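Polyhedrin (Operophtera brumata cypovirus 19, PDB 5A99) forms the crystalline matrix of cypovirus polyhedra, the occlusion bodies that embed virus particles and probably protect them outside the insect host. Local coordinates at residues Y61-L66 with N129-I134; G198-N201 with K207-I210. All coordinates share one frame; numbering follows the deposited sequence.

Interaction 1. Residues Y61-L66 with N129-I134; sequences YNWDQL and NKYNNI
Tyr-131 brings CD2 and CE2 of its ring over one face of the Trp-63 indole, and this aromatic pair carries the direct contact between two loops. Its CB leaves the turn with CG anti to the backbone N (chi1 -171°), a torsion that swings the ring across to the 61-66 segment. From there CD2 comes to 3.5 Å from Trp-63 CG and also touches Trp-63 CB. One atom further on, CE2 is displaced from the middle of the indole, where it meets CG and lies 3.6 Å from Trp-63 CD2. The two planes are inclined at 54° with 5.0 Å between the centroid of the five-membered ring and that of the phenol, an oblique pairing. At the tip, OH hydrogen-bonds to Arg-88 NE of helix 81-92, while Trp-63 NE1 is held by Glu-107, so both rings are anchored.

A single water adds a polar bridge between the segments. It donates to Asn-62 OD1 at 2.6 Å and to Tyr-131 O at 2.8 Å, and it also lies over one face of the phenol, near the rim. No direct hydrogen bond joins the segments. Within 61-66, Asn-62 N gives a bond to Gln-65 OE1.

Segment 129-134 combines a type I beta turn, Lys-130 to Asn-133, with an Asx turn in which Asn-132 OD1 accepts from Ile-134 N, and the contact joins the loops that leave 56-61 and 125-129, the outermost strands, within this chain, of a three-stranded antiparallel sheet.

Interaction 2. Residues G198-N201 with K207-I210; sequences GLYN and KTLI
Thr-208 donates its hydroxyl to the backbone carbonyl of Leu-199, with OG1 2.7 Å from Leu-199 O, the one hydrogen bond between the turn 198-201 and the helix. The approach is not that of a lone-pair bond: the donor stands 39° out of the carbonyl plane, with a C=O...donor angle of 140°.

Around this bond the threonine and Tyr-200 side chains cross at about a right angle. OG1 lies in the ring plane at its edge, 3.6 Å from Tyr-200 CD1, and the methyl carbon CG2 reaches both CD1 and CE1 at 3.8 Å. Both branches of the threonine are therefore used, and its chi1 of -64° explains how: OG1 is turned beside its own backbone N, which leaves CG2 anti to that N and pointed at the phenol.

The next shell fixes the partners. Leu-199 O belongs to a type I beta turn closed by Asn-201 N to Gly-198 O, 3.0 Å long, while Asn-201 OD1 accepts from the backbone N of Glu-203 and Asn-204 as the chain enters helix 205-210. Tyr-200 is tethered at its far end by a hydrogen bond from OH to Gln-190 OE1, and its ring packs on Ile-56. Further out, the second subunit brings Ile-205 against Tyr-200 and Leu-209 against Thr-208.

Because Thr-208 OG1 also bonds to Arg-55 NH1, the hydroxyl relays between a guanidinium group and a main-chain carbonyl; the cationic neighbour would probably polarise the O-H and strengthen its donation to Leu-199.

Both contacts are largely buried, but interaction 2, with Tyr-200 partly exposed, lies farther out: its centre is about 22 Å from that of the chain, against about 15 Å for interaction 1, and the two centres are about 29 Å apart. Both involve strand 56-61, which 61-66 continues and whose Ile-56 packs against interaction 2. Interaction 1 ties sequence-distant loops through aromatic packing and a bridging water; interaction 2 folds a turn onto the following helix through a direct hydroxyl-to-carbonyl bond. Each reaches the second subunit, interaction 1 by polar and packing contacts, interaction 2 by packing; segment 207-210 also meets the third subunit, where Lys-207 forms a salt bridge with Glu-146 of that chain.

Interaction 1. Residues Y61-L66 with N129-I134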
loop_
_atom_site.group_PDB
_atom_site.type_symbol
_atom_site.label_atom_id
_atom_site.label_comp_id
_atom_site.label_asym_id
_atom_site.label_seq_id
_atom_site.Cartn_x
_atom_site.Cartn_y
_atom_site.Cartn_z
ATOM N N TYR A 61 -3.002 5.315 8.331
ATOM C CA TYR A 61 -2.393 4.398 9.271
ATOM C C TYR A 61 -3.459 3.901 10.225
ATOM O O TYR A 61 -4.184 4.682 10.838
ATOM C CB TYR A 61 -1.245 5.091 10.006
ATOM C CG TYR A 61 -0.219 5.630 9.046
ATOM C CD1 TYR A 61 0.836 4.846 8.598
ATOM C CD2 TYR A 61 -0.324 6.926 8.561
ATOM C CE1 TYR A 61 1.761 5.343 7.692
ATOM C CE2 TYR A 61 0.597 7.430 7.664
ATOM C CZ TYR A 61 1.633 6.635 7.226
ATOM O OH TYR A 61 2.543 7.152 6.330
ATOM N N ASN A 62 -3.587 2.589 10.310
ATOM C CA ASN A 62 -4.510 2.005 11.256
ATOM C C ASN A 62 -3.876 2.032 12.649
ATOM O O ASN A 62 -2.668 2.244 12.780
ATOM C CB ASN A 62 -4.867 0.581 10.837
ATOM C CG ASN A 62 -6.088 0.066 11.552
ATOM O OD1 ASN A 62 -6.911 0.845 12.033
ATOM N ND2 ASN A 62 -6.214 -1.251 11.634
ATOM N N TRP A 63 -4.694 1.829 13.680
ATOM C CA TRP A 63 -4.238 1.863 15.071
ATOM C C TRP A 63 -3.002 0.985 15.299
ATOM O O TRP A 63 -2.066 1.384 15.996
ATOM C CB TRP A 63 -5.383 1.423 15.980
ATOM C CG TRP A 63 -5.095 1.408 17.464
ATOM C CD1 TRP A 63 -5.235 2.451 18.341
ATOM C CD2 TRP A 63 -4.650 0.296 18.236
ATOM N NE1 TRP A 63 -4.903 2.052 19.610
ATOM C CE2 TRP A 63 -4.538 0.733 19.577
ATOM C CE3 TRP A 63 -4.335 -1.038 17.927
ATOM C CZ2 TRP A 63 -4.121 -0.108 20.605
ATOM C CZ3 TRP A 63 -3.925 -1.876 18.957
ATOM C CH2 TRP A 63 -3.823 -1.406 20.279
ATOM N N ASP A 64 -2.991 -0.201 14.699
ATOM C CA ASP A 64 -1.904 -1.137 14.921
ATOM C C ASP A 64 -0.656 -0.783 14.108
ATOM O O ASP A 64 0.380 -1.433 14.229
ATOM C CB ASP A 64 -2.352 -2.578 14.640
ATOM C CG ASP A 64 -2.507 -2.873 13.155
ATOM O OD1 ASP A 64 -2.938 -1.970 12.405
ATOM O OD2 ASP A 64 -2.198 -4.016 12.744
ATOM N N GLN A 65 -0.746 0.262 13.296
ATOM C CA GLN A 65 0.429 0.773 12.624
ATOM C C GLN A 65 0.947 2.028 13.311
ATOM O O GLN A 65 1.977 2.560 12.915
ATOM C CB GLN A 65 0.106 1.032 11.152
ATOM C CG GLN A 65 -0.410 -0.219 10.460
ATOM C CD GLN A 65 -1.028 0.075 9.108
ATOM O OE1 GLN A 65 -1.708 1.082 8.928
ATOM N NE2 GLN A 65 -0.785 -0.802 8.148
ATOM N N LEU A 66 0.239 2.476 14.354
ATOM C CA LEU A 66 0.603 3.684 15.103
ATOM C C LEU A 66 1.116 3.375 16.515
ATOM O O LEU A 66 1.945 4.099 17.061
ATOM C CB LEU A 66 -0.601 4.631 15.201
ATOM C CG LEU A 66 -1.161 5.169 13.873
ATOM C CD1 LEU A 66 -2.511 5.854 14.076
ATOM C CD2 LEU A 66 -0.170 6.102 13.235
ATOM N N ASN A 129 -9.180 9.700 12.913
ATOM C CA ASN A 129 -10.420 8.989 13.186
ATOM C C ASN A 129 -10.326 8.228 14.505
ATOM O O ASN A 129 -9.238 8.047 15.060
ATOM C CB ASN A 129 -10.736 8.001 12.068
ATOM C CG ASN A 129 -11.504 8.635 10.923
ATOM O OD1 ASN A 129 -11.920 9.790 10.995
ATOM N ND2 ASN A 129 -11.709 7.866 9.860
ATOM N N LYS A 130 -11.476 7.800 15.008
ATOM C CA LYS A 130 -11.533 6.821 16.080
ATOM C C LYS A 130 -11.013 5.486 15.553
ATOM O O LYS A 130 -10.852 5.303 14.345
ATOM C CB LYS A 130 -12.980 6.607 16.514
ATOM C CG LYS A 130 -13.712 7.834 17.043
ATOM C CD LYS A 130 -15.126 7.433 17.454
ATOM C CE LYS A 130 -15.853 8.532 18.218
ATOM N NZ LYS A 130 -15.625 8.460 19.702
ATOM N N TYR A 131 -10.796 4.538 16.458
ATOM C CA TYR A 131 -10.408 3.188 16.070
ATOM C C TYR A 131 -11.356 2.615 15.010
ATOM O O TYR A 131 -10.920 1.935 14.079
ATOM C CB TYR A 131 -10.396 2.275 17.303
ATOM C CG TYR A 131 -9.799 0.898 17.076
ATOM C CD1 TYR A 131 -10.521 -0.106 16.427
ATOM C CD2 TYR A 131 -8.523 0.594 17.532
ATOM C CE1 TYR A 131 -9.975 -1.376 16.235
ATOM C CE2 TYR A 131 -7.978 -0.659 17.351
ATOM C CZ TYR A 131 -8.696 -1.640 16.695
ATOM O OH TYR A 131 -8.120 -2.879 16.521
ATOM N N ASN A 132 -12.652 2.892 15.154
ATOM C CA ASN A 132 -13.659 2.283 14.287
ATOM C C ASN A 132 -13.567 2.793 12.852
ATOM O O ASN A 132 -14.172 2.223 11.950
ATOM C CB ASN A 132 -15.073 2.473 14.857
ATOM C CG ASN A 132 -15.495 3.951 14.963
ATOM O OD1 ASN A 132 -15.046 4.808 14.202
ATOM N ND2 ASN A 132 -16.372 4.243 15.920
ATOM N N ASN A 133 -12.795 3.865 12.670
ATOM C CA ASN A 133 -12.400 4.362 11.356
ATOM C C ASN A 133 -13.567 4.812 10.474
ATOM O O ASN A 133 -13.527 4.661 9.244
ATOM C CB ASN A 133 -11.566 3.302 10.631
ATOM C CG ASN A 133 -10.909 3.824 9.363
ATOM O OD1 ASN A 133 -10.552 5.003 9.253
ATOM N ND2 ASN A 133 -10.732 2.936 8.396
ATOM N N ILE A 134 -14.588 5.389 11.102
ATOM C CA ILE A 134 -15.689 6.010 10.371
ATOM C C ILE A 134 -15.528 7.518 10.433
ATOM O O ILE A 134 -15.412 8.112 11.515
ATOM C CB ILE A 134 -17.066 5.583 10.915
ATOM C CG1 ILE A 134 -17.210 4.056 10.796
ATOM C CG2 ILE A 134 -18.201 6.305 10.167
ATOM C CD1 ILE A 134 -18.374 3.495 11.589
HETATM O O HOH W 1 -9.021 0.024 13.306
#

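Interaction 2. Residues G198-N201 with K207-I210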
loop_
_atom_site.group_PDB
_atom_site.type_symbol
_atom_site.label_atom_id
_atom_site.label_comp_id
_atom_site.label_asym_id
_atom_site.label_seq_id
_atom_site.Cartn_x
_atom_site.Cartn_y
_atom_site.Cartn_z
ATOM N N GLY A 198 -1.382 21.111 -14.918
ATOM C CA GLY A 198 -1.417 20.237 -13.764
ATOM C C GLY A 198 -0.562 18.990 -13.916
ATOM O O GLY A 198 -0.442 18.428 -15.012
ATOM N N LEU A 199 0.010 18.553 -12.798
ATOM C CA LEU A 199 0.877 17.378 -12.766
ATOM C C LEU A 199 0.077 16.093 -12.857
ATOM O O LEU A 199 0.643 15.005 -12.910
ATOM C CB LEU A 199 1.743 17.375 -11.507
ATOM C CG LEU A 199 2.695 18.572 -11.430
ATOM C CD1 LEU A 199 3.720 18.381 -10.331
ATOM C CD2 LEU A 199 3.406 18.835 -12.770
ATOM N N TYR A 200 -1.243 16.221 -12.889
ATOM C CA TYR A 200 -2.115 15.075 -13.154
ATOM C C TYR A 200 -2.843 15.245 -14.477
ATOM O O TYR A 200 -3.827 14.542 -14.746
ATOM C CB TYR A 200 -3.133 14.906 -12.024
ATOM C CG TYR A 200 -2.549 15.241 -10.682
ATOM C CD1 TYR A 200 -1.298 14.755 -10.320
ATOM C CD2 TYR A 200 -3.222 16.064 -9.792
ATOM C CE1 TYR A 200 -0.734 15.066 -9.103
ATOM C CE2 TYR A 200 -2.663 16.384 -8.566
ATOM C CZ TYR A 200 -1.410 15.878 -8.233
ATOM O OH TYR A 200 -0.821 16.174 -7.028
ATOM N N ASN A 201 -2.367 16.162 -15.321
ATOM C CA ASN A 201 -2.984 16.344 -16.635
ATOM C C ASN A 201 -2.548 15.248 -17.605
ATOM O O ASN A 201 -1.786 14.351 -17.248
ATOM C CB ASN A 201 -2.694 17.737 -17.223
ATOM C CG ASN A 201 -1.276 17.878 -17.777
ATOM O OD1 ASN A 201 -0.487 16.921 -17.815
ATOM N ND2 ASN A 201 -0.958 19.083 -18.237
ATOM N N LYS A 207 4.114 10.407 -15.007
ATOM C CA LYS A 207 5.147 10.519 -13.987
ATOM C C LYS A 207 4.563 10.412 -12.579
ATOM O O LYS A 207 5.156 9.792 -11.703
ATOM C CB LYS A 207 5.928 11.823 -14.149
ATOM C CG LYS A 207 7.013 12.051 -13.094
ATOM C CD LYS A 207 7.971 10.884 -12.972
ATOM C CE LYS A 207 8.706 10.594 -14.258
ATOM N NZ LYS A 207 9.919 9.749 -14.005
ATOM N N THR A 208 3.403 11.018 -12.362
ATOM C CA THR A 208 2.764 10.958 -11.059
ATOM C C THR A 208 2.493 9.506 -10.639
ATOM O O THR A 208 2.885 9.095 -9.549
ATOM C CB THR A 208 1.456 11.749 -11.053
ATOM O OG1 THR A 208 1.746 13.131 -11.269
ATOM C CG2 THR A 208 0.739 11.602 -9.730
ATOM N N LEU A 209 1.839 8.746 -11.520
ATOM C CA LEU A 209 1.504 7.347 -11.266
ATOM C C LEU A 209 2.724 6.431 -11.157
ATOM O O LEU A 209 2.794 5.604 -10.251
ATOM C CB LEU A 209 0.540 6.822 -12.341
ATOM C CG LEU A 209 -0.823 7.522 -12.351
ATOM C CD1 LEU A 209 -1.689 7.034 -13.500
ATOM C CD2 LEU A 209 -1.555 7.322 -11.015
ATOM N N ILE A 210 3.697 6.587 -12.056
ATOM C CA ILE A 210 4.867 5.707 -12.050
ATOM C C ILE A 210 5.705 5.893 -10.783
ATOM O O ILE A 210 6.441 4.980 -10.393
ATOM C CB ILE A 210 5.754 5.906 -13.312
ATOM C CG1 ILE A 210 6.539 4.634 -13.639
ATOM C CG2 ILE A 210 6.710 7.089 -13.138
ATOM C CD1 ILE A 210 5.686 3.407 -13.905
#